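Local coordinates for Iron(III) ABC transporter, periplasmic iron-compound-binding protein (Vibrio cholerae, PDB 3TEF) that probably captures iron-loaded catecholate siderophores in the periplasm and delivers them to an ABC transporter for iron uptake, at residues E16-R21 against V127-P132; D158-M163 against E206-H211; D222-K227 against L255-W260. All coordinates share one frame; numbering follows the deposited sequence.

How the contacts relate
Followed from the N terminus, the three contacts close loops one after another, with none nesting or crossing. Contact 1 closes first: the loop leaving hairpin strand 11-16 meets the turn between helix 113-128 and helix 131-154, so the intervening chain includes most of the lobe built on the four-stranded parallel sheet. Helix 131-154 then leads to strand 158-165 of the mixed sheet, where contact 2 seats helix 205-211, its centre about 44 Å from that of contact 1. Contact 3 lies in the same lobe, joining the short helices after strands 215-220 and 252-254; it touches contact 2 through Leu-161 and Leu-255.

Contact 1: E16-R21 against V127-P132; sequences EQKPQR and VFAIEP
The ring of Phe-128 is approached by Pro-19 at a slant, CE1 lying 3.7 Å from Pro-19 CG, while one ring face carries its own neighbour Val-127, whose CG1 stands 3.5 Å above the ring plane, displaced toward the rim. Val-127 CG1 is anti to the backbone N (chi1 166°), and this branch also meets the proline, 3.6 Å from Pro-19 CD. The pyrrolidine ring therefore packs against two consecutive side chains, crossing each at about a right angle. Leu-82 of strand 82-85 touches all three residues.

The backbones are joined beside this apolar group. Lys-18 N donates to Val-127 O over 2.7 Å, nearly straight at the hydrogen (170°) and almost in line with the carbonyl. The same oxygen has Gln-17 CA at 3.5 Å, a weaker CA-H...O contact, and the CB and CG of that glutamine pass close to it. On the outer side, the aliphatic part of Lys-18 lies against the turn: CG is 3.6 Å from Phe-128 O, and CD is 3.8 Å from Ala-129 CB. Ala-129, with positive phi, is the first residue out of helix 113-128, and Ile-130 follows at the N-cap position of helix 131-154.

The contact thus fastens the loop between the N-terminal hairpin and strand 22-25 to the end of helix 113-128 and the turn into the long helix 131-154, which probably links the two lobes, as in the iron-siderophore and vitamin B12 class of periplasmic binding proteins.

Contact 2: D158-M163 against E206-H211; sequences DAMLVM and EYIREH
Tyr-207 O is gripped twice by His-211, two residues that both meet Met-160 across the contact. His-211 N makes the ordinary helical bond, and ND1 of the same residue adds a second one of 3.0 Å from the opposite face of the carbonyl plane. The setting is helix-on-sheet packing of an alpha/beta lobe, with a Met-aromatic contact at its middle. The ND1 donor is tilted from the carbonyl plane, but the oxygen lies nearly in the plane of the imidazole, and the bond is moderately bent, 147° at the hydrogen. ND1 therefore carries a hydrogen. The bond helps to fix the imidazole at this end of helix 205-211, where ND1 covers one face of the phenol ring, 3.5 Å above its centre.

The helix segment runs antiparallel to strand segment 158-163, at an angle of 178° and an axis separation of 11.0 Å, and the chain then returns in strand 215-220, a parallel neighbour of strand 158-165. Met-160 spans the gap: CG is anti to the backbone N (chi1 -180°), SD continues the extended chain, and the last torsion bends the methyl CE aside. SD lies at the edge of the Tyr-207 ring, 5.1 Å from its centroid, and CE comes obliquely to within 3.6 Å of CE2. The same methyl also touches His-211 CB, 3.8 Å away. Thr-171 of strand 168-172 touches both Met-160 and Tyr-207.

Ile-208 packs on Met-160 and Val-162. Its CG1 lies 4.0 Å from Met-160 SD, and its CD1 reaches tip to tip toward Val-162 CG2, 4.1 Å away.

Contact 3: D222-K227 against L255-W260; sequences DKVVTK and LDVNAW
Val-224 and Val-257 point toward each other and cross obliquely, with both branches of Val-224 closing on a single methyl. Val-257 CG1 is anti to the backbone N (chi1 -180°) and lies 3.7 Å from Val-224 CG2 and 3.8 Å from Val-224 CG1. The other branch of Val-257 serves Lys-223: its CG2 is 4.0 Å from CD of the lysine, whose aliphatic chain passes the valine at a slant. Val-257 is thus divided between two partners, one methyl for each.

Beyond Val-257, the lysine carries its ammonium group toward the backbone ahead of the helix. A water bridges the remaining gap, accepting from Lys-223 NZ at 3.0 Å and donating to Leu-255 O at 2.6 Å. This polar link lies beside the valine pair and ties the two segments where no direct hydrogen bond crosses.

Asp-256 is the N-cap of helix 257-262, its OD2 accepting from Ala-259 N over 2.9 Å with the anti lone pair. Leu-255 turns its side chain away from segment 222-227, and its CD1 rests 3.6 Å above the centre of the Trp-260 ring system.

The contact lies in the mixed-sheet lobe and joins a short, weakly bonded helix at 222-225 to helix 257-262, each following one of two parallel neighbours of an alpha/beta fold, strands 215-220 and 252-254. Asp-276 of helix 267-279 bonds both Trp-260 NE1 and Asp-256 N, and the indole also packs on helix 180-184. Asn-258 ND2 bonds Tyr-52 OH, reaching the other lobe at a loop after strand 42-43 of the parallel sheet.

Contact 1: E16-R21 against V127-P132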
# COMPACT_ATOMS: atom_id res chain seq x y z
N GLU A 16 -2.24 -2.02 26.65
CA GLU A 16 -2.88 -3.27 27.03
C GLU A 16 -3.43 -4.02 25.82
O GLU A 16 -4.03 -3.42 24.91
CB GLU A 16 -4.00 -2.97 28.03
CG GLU A 16 -4.83 -4.17 28.42
CD GLU A 16 -5.85 -3.82 29.49
OE1 GLU A 16 -5.49 -3.09 30.44
OE2 GLU A 16 -7.02 -4.27 29.37
N GLN A 17 -3.23 -5.33 25.79
CA GLN A 17 -3.75 -6.14 24.69
C GLN A 17 -5.26 -6.04 24.52
O GLN A 17 -6.00 -5.75 25.46
CB GLN A 17 -3.35 -7.61 24.88
CG GLN A 17 -2.11 -8.00 24.12
CD GLN A 17 -1.85 -9.49 24.18
OE1 GLN A 17 -1.51 -10.12 23.18
NE2 GLN A 17 -2.01 -10.07 25.37
N LYS A 18 -5.70 -6.32 23.30
CA LYS A 18 -7.12 -6.33 22.94
C LYS A 18 -7.84 -5.04 23.29
O LYS A 18 -8.81 -5.05 24.05
CB LYS A 18 -7.81 -7.55 23.55
CG LYS A 18 -7.34 -8.85 22.91
CD LYS A 18 -6.90 -9.86 23.95
CE LYS A 18 -8.09 -10.63 24.51
NZ LYS A 18 -8.78 -11.44 23.47
N PRO A 19 -7.36 -3.93 22.73
CA PRO A 19 -8.06 -2.66 22.91
C PRO A 19 -9.46 -2.76 22.32
O PRO A 19 -9.63 -3.31 21.23
CB PRO A 19 -7.20 -1.67 22.11
CG PRO A 19 -6.45 -2.51 21.12
CD PRO A 19 -6.19 -3.80 21.84
N GLN A 20 -10.45 -2.26 23.04
CA GLN A 20 -11.85 -2.44 22.67
C GLN A 20 -12.35 -1.40 21.68
O GLN A 20 -13.19 -1.68 20.83
CB GLN A 20 -12.74 -2.47 23.92
CG GLN A 20 -12.47 -3.67 24.81
CD GLN A 20 -12.58 -4.98 24.05
OE1 GLN A 20 -11.59 -5.70 23.88
NE2 GLN A 20 -13.78 -5.30 23.59
N ARG A 21 -11.82 -0.19 21.81
CA ARG A 21 -12.21 0.93 20.95
C ARG A 21 -11.02 1.35 20.09
O ARG A 21 -10.05 1.91 20.59
CB ARG A 21 -12.72 2.10 21.80
CG ARG A 21 -13.94 1.75 22.66
CD ARG A 21 -14.45 2.96 23.44
NE ARG A 21 -14.89 4.01 22.52
CZ ARG A 21 -16.05 4.00 21.88
NH1 ARG A 21 -16.90 2.98 22.03
NH2 ARG A 21 -16.36 5.00 21.07
N VAL A 127 -1.15 -7.04 19.20
CA VAL A 127 -2.10 -6.15 19.83
C VAL A 127 -3.42 -6.85 20.16
O VAL A 127 -3.99 -6.62 21.23
CB VAL A 127 -2.37 -4.92 18.93
CG1 VAL A 127 -3.61 -4.16 19.41
CG2 VAL A 127 -1.13 -4.03 18.90
N PHE A 128 -3.90 -7.69 19.25
CA PHE A 128 -5.21 -8.31 19.43
C PHE A 128 -5.17 -9.77 19.86
O PHE A 128 -6.20 -10.43 19.91
CB PHE A 128 -6.06 -8.11 18.17
CG PHE A 128 -6.31 -6.66 17.87
CD1 PHE A 128 -7.29 -5.96 18.57
CD2 PHE A 128 -5.56 -5.99 16.92
CE1 PHE A 128 -7.52 -4.61 18.32
CE2 PHE A 128 -5.78 -4.64 16.66
CZ PHE A 128 -6.76 -3.95 17.37
N ALA A 129 -3.98 -10.25 20.18
CA ALA A 129 -3.81 -11.66 20.57
C ALA A 129 -4.39 -12.62 19.53
O ALA A 129 -5.11 -13.57 19.87
CB ALA A 129 -4.43 -11.91 21.94
N ILE A 130 -4.08 -12.38 18.27
CA ILE A 130 -4.48 -13.29 17.20
C ILE A 130 -3.28 -13.75 16.39
O ILE A 130 -3.37 -13.90 15.17
CB ILE A 130 -5.54 -12.66 16.27
CG1 ILE A 130 -5.03 -11.33 15.72
CG2 ILE A 130 -6.84 -12.46 17.01
CD1 ILE A 130 -6.00 -10.66 14.74
N GLU A 131 -2.17 -13.99 17.08
CA GLU A 131 -0.94 -14.41 16.42
C GLU A 131 -1.10 -15.61 15.47
O GLU A 131 -0.53 -15.61 14.38
CB GLU A 131 0.14 -14.73 17.47
CG GLU A 131 0.54 -13.55 18.33
CD GLU A 131 -0.30 -13.40 19.60
OE1 GLU A 131 -1.44 -13.92 19.65
OE2 GLU A 131 0.20 -12.75 20.55
N PRO A 132 -1.86 -16.65 15.88
CA PRO A 132 -1.99 -17.82 15.01
C PRO A 132 -2.64 -17.51 13.65
O PRO A 132 -2.18 -18.01 12.62
CB PRO A 132 -2.88 -18.77 15.82
CG PRO A 132 -2.68 -18.35 17.24
CD PRO A 132 -2.55 -16.85 17.17

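Contact 2: D158-M163 against E206-H211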
# COMPACT_ATOMS: atom_id res chain seq x y z
N ASP A 158 13.62 -7.30 -16.65
CA ASP A 158 13.48 -5.99 -16.04
C ASP A 158 12.04 -5.49 -16.09
O ASP A 158 11.24 -5.93 -16.92
CB ASP A 158 14.40 -4.98 -16.72
CG ASP A 158 14.09 -4.82 -18.21
OD1 ASP A 158 14.39 -5.75 -18.98
OD2 ASP A 158 13.55 -3.76 -18.60
N ALA A 159 11.71 -4.58 -15.18
CA ALA A 159 10.41 -3.93 -15.21
C ALA A 159 10.59 -2.46 -14.92
O ALA A 159 11.47 -2.06 -14.15
CB ALA A 159 9.46 -4.55 -14.20
N MET A 160 9.75 -1.65 -15.56
CA MET A 160 9.71 -0.23 -15.29
C MET A 160 8.37 0.03 -14.64
O MET A 160 7.33 -0.42 -15.13
CB MET A 160 9.83 0.56 -16.58
CG MET A 160 9.79 2.06 -16.39
SD MET A 160 9.91 2.97 -17.94
CE MET A 160 11.60 2.59 -18.42
N LEU A 161 8.39 0.73 -13.51
CA LEU A 161 7.16 1.08 -12.81
C LEU A 161 6.87 2.54 -13.14
O LEU A 161 7.70 3.40 -12.88
CB LEU A 161 7.34 0.90 -11.30
CG LEU A 161 6.15 1.01 -10.34
CD1 LEU A 161 5.54 2.43 -10.31
CD2 LEU A 161 5.08 -0.03 -10.62
N VAL A 162 5.71 2.79 -13.73
CA VAL A 162 5.33 4.15 -14.12
C VAL A 162 4.03 4.52 -13.46
O VAL A 162 3.06 3.76 -13.52
CB VAL A 162 5.18 4.28 -15.65
CG1 VAL A 162 4.77 5.71 -16.02
CG2 VAL A 162 6.48 3.92 -16.34
N MET A 163 3.99 5.69 -12.83
CA MET A 163 2.74 6.21 -12.31
C MET A 163 2.29 7.36 -13.19
O MET A 163 3.11 8.11 -13.68
CB MET A 163 2.92 6.71 -10.87
CG MET A 163 1.65 7.30 -10.29
SD MET A 163 1.80 7.53 -8.53
CE MET A 163 0.61 6.34 -7.95
N GLU A 206 8.68 9.47 -24.19
CA GLU A 206 9.94 9.32 -24.89
C GLU A 206 10.92 8.48 -24.06
O GLU A 206 11.65 7.65 -24.60
CB GLU A 206 10.53 10.69 -25.23
CG GLU A 206 9.81 11.44 -26.37
CD GLU A 206 8.48 12.08 -25.95
OE1 GLU A 206 8.04 11.89 -24.79
OE2 GLU A 206 7.88 12.78 -26.79
N TYR A 207 10.93 8.71 -22.75
CA TYR A 207 11.77 7.96 -21.82
C TYR A 207 11.37 6.48 -21.79
O TYR A 207 12.23 5.60 -21.76
CB TYR A 207 11.67 8.60 -20.44
CG TYR A 207 12.27 7.84 -19.28
CD1 TYR A 207 13.46 8.27 -18.69
CD2 TYR A 207 11.64 6.72 -18.74
CE1 TYR A 207 14.01 7.60 -17.61
CE2 TYR A 207 12.19 6.04 -17.66
CZ TYR A 207 13.37 6.49 -17.10
OH TYR A 207 13.92 5.82 -16.02
N ILE A 208 10.06 6.21 -21.79
CA ILE A 208 9.57 4.83 -21.79
C ILE A 208 9.99 4.12 -23.07
O ILE A 208 10.51 3.00 -23.03
CB ILE A 208 8.03 4.76 -21.62
CG1 ILE A 208 7.61 5.30 -20.25
CG2 ILE A 208 7.54 3.33 -21.80
CD1 ILE A 208 6.12 5.49 -20.09
N ARG A 209 9.78 4.78 -24.20
CA ARG A 209 10.15 4.22 -25.50
C ARG A 209 11.66 4.05 -25.64
O ARG A 209 12.13 3.00 -26.09
CB ARG A 209 9.60 5.09 -26.63
CG ARG A 209 10.10 4.72 -28.03
CD ARG A 209 9.77 3.28 -28.38
NE ARG A 209 10.29 2.93 -29.70
CZ ARG A 209 11.35 2.15 -29.91
NH1 ARG A 209 12.01 1.62 -28.89
NH2 ARG A 209 11.75 1.89 -31.15
N GLU A 210 12.42 5.07 -25.26
CA GLU A 210 13.87 5.05 -25.39
C GLU A 210 14.49 3.91 -24.57
O GLU A 210 15.35 3.16 -25.06
CB GLU A 210 14.49 6.42 -25.04
CG GLU A 210 14.48 6.79 -23.54
CD GLU A 210 14.84 8.26 -23.26
OE1 GLU A 210 14.44 9.15 -24.04
OE2 GLU A 210 15.53 8.53 -22.25
N HIS A 211 14.04 3.77 -23.32
CA HIS A 211 14.59 2.75 -22.43
C HIS A 211 14.02 1.35 -22.70
O HIS A 211 14.64 0.35 -22.33
CB HIS A 211 14.42 3.15 -20.97
CG HIS A 211 15.36 4.24 -20.54
ND1 HIS A 211 15.00 5.57 -20.49
CD2 HIS A 211 16.66 4.19 -20.15
CE1 HIS A 211 16.03 6.29 -20.08
NE2 HIS A 211 17.04 5.47 -19.87

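Contact 3: D222-K227 against L255-W260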
# COMPACT_ATOMS: atom_id res chain seq x y z
N ASP A 222 -4.99 8.66 -11.01
CA ASP A 222 -6.23 9.41 -11.15
C ASP A 222 -7.46 8.55 -10.87
O ASP A 222 -8.50 9.07 -10.46
CB ASP A 222 -6.31 10.07 -12.53
CG ASP A 222 -5.28 11.17 -12.70
OD1 ASP A 222 -4.86 11.75 -11.67
OD2 ASP A 222 -4.87 11.44 -13.85
N LYS A 223 -7.34 7.24 -11.06
CA LYS A 223 -8.47 6.33 -10.82
C LYS A 223 -9.11 6.54 -9.44
O LYS A 223 -10.33 6.47 -9.31
CB LYS A 223 -8.05 4.86 -10.98
CG LYS A 223 -8.10 4.31 -12.42
CD LYS A 223 -7.74 2.82 -12.44
CE LYS A 223 -7.07 2.39 -13.76
NZ LYS A 223 -6.05 1.29 -13.57
N VAL A 224 -8.29 6.79 -8.43
CA VAL A 224 -8.79 6.92 -7.06
C VAL A 224 -8.89 8.37 -6.59
O VAL A 224 -9.37 8.62 -5.48
CB VAL A 224 -7.92 6.14 -6.05
CG1 VAL A 224 -7.99 4.63 -6.32
CG2 VAL A 224 -6.48 6.63 -6.09
N VAL A 225 -8.43 9.30 -7.41
CA VAL A 225 -8.45 10.72 -7.04
C VAL A 225 -9.46 11.55 -7.87
O VAL A 225 -10.12 12.44 -7.33
CB VAL A 225 -7.05 11.36 -7.15
CG1 VAL A 225 -7.10 12.83 -6.74
CG2 VAL A 225 -6.05 10.59 -6.28
N THR A 226 -9.57 11.25 -9.16
CA THR A 226 -10.54 11.93 -10.02
C THR A 226 -11.96 11.43 -9.74
O THR A 226 -12.15 10.27 -9.36
CB THR A 226 -10.22 11.75 -11.53
OG1 THR A 226 -11.16 12.51 -12.31
CG2 THR A 226 -10.34 10.30 -11.94
N LYS A 227 -12.94 12.30 -9.95
CA LYS A 227 -14.34 11.95 -9.75
C LYS A 227 -14.78 10.89 -10.76
O LYS A 227 -15.65 10.07 -10.47
CB LYS A 227 -15.23 13.19 -9.84
CG LYS A 227 -16.50 13.11 -9.01
CD LYS A 227 -17.75 13.20 -9.88
CE LYS A 227 -19.01 12.93 -9.06
NZ LYS A 227 -19.00 11.57 -8.46
N LEU A 255 -1.72 -1.92 -12.76
CA LEU A 255 -1.79 -2.36 -11.37
C LEU A 255 -3.01 -1.79 -10.65
O LEU A 255 -3.41 -0.65 -10.90
CB LEU A 255 -0.52 -1.96 -10.62
CG LEU A 255 0.83 -2.47 -11.14
CD1 LEU A 255 1.93 -1.99 -10.23
CD2 LEU A 255 0.86 -3.99 -11.22
N ASP A 256 -3.58 -2.57 -9.75
CA ASP A 256 -4.74 -2.10 -8.98
C ASP A 256 -4.30 -0.92 -8.13
O ASP A 256 -3.45 -1.04 -7.25
CB ASP A 256 -5.29 -3.21 -8.10
CG ASP A 256 -6.57 -2.80 -7.39
OD1 ASP A 256 -7.66 -2.96 -7.97
OD2 ASP A 256 -6.48 -2.32 -6.25
N VAL A 257 -4.88 0.25 -8.38
CA VAL A 257 -4.39 1.45 -7.71
C VAL A 257 -4.62 1.43 -6.20
O VAL A 257 -3.74 1.80 -5.44
CB VAL A 257 -4.99 2.72 -8.31
CG1 VAL A 257 -4.44 3.95 -7.59
CG2 VAL A 257 -4.69 2.78 -9.79
N ASN A 258 -5.79 0.97 -5.77
CA ASN A 258 -6.02 0.85 -4.34
C ASN A 258 -4.98 -0.04 -3.67
O ASN A 258 -4.40 0.32 -2.65
CB ASN A 258 -7.41 0.28 -4.05
CG ASN A 258 -7.61 -0.02 -2.58
OD1 ASN A 258 -7.77 0.90 -1.77
ND2 ASN A 258 -7.55 -1.30 -2.21
N ALA A 259 -4.75 -1.21 -4.25
CA ALA A 259 -3.90 -2.20 -3.60
C ALA A 259 -2.45 -1.72 -3.49
O ALA A 259 -1.82 -1.95 -2.46
CB ALA A 259 -3.95 -3.52 -4.33
N TRP A 260 -1.94 -1.10 -4.55
CA TRP A 260 -0.51 -0.75 -4.61
C TRP A 260 -0.16 0.63 -4.04
O TRP A 260 0.95 0.84 -3.56
CB TRP A 260 -0.00 -0.81 -6.06
CG TRP A 260 0.06 -2.20 -6.63
CD1 TRP A 260 -0.99 -2.92 -7.15
CD2 TRP A 260 1.22 -3.03 -6.79
NE1 TRP A 260 -0.56 -4.14 -7.59
CE2 TRP A 260 0.79 -4.24 -7.38
CE3 TRP A 260 2.57 -2.88 -6.46
CZ2 TRP A 260 1.67 -5.28 -7.67
CZ3 TRP A 260 3.44 -3.91 -6.76
CH2 TRP A 260 2.99 -5.10 -7.35
O HOH W 1 -3.18 1.22 -12.72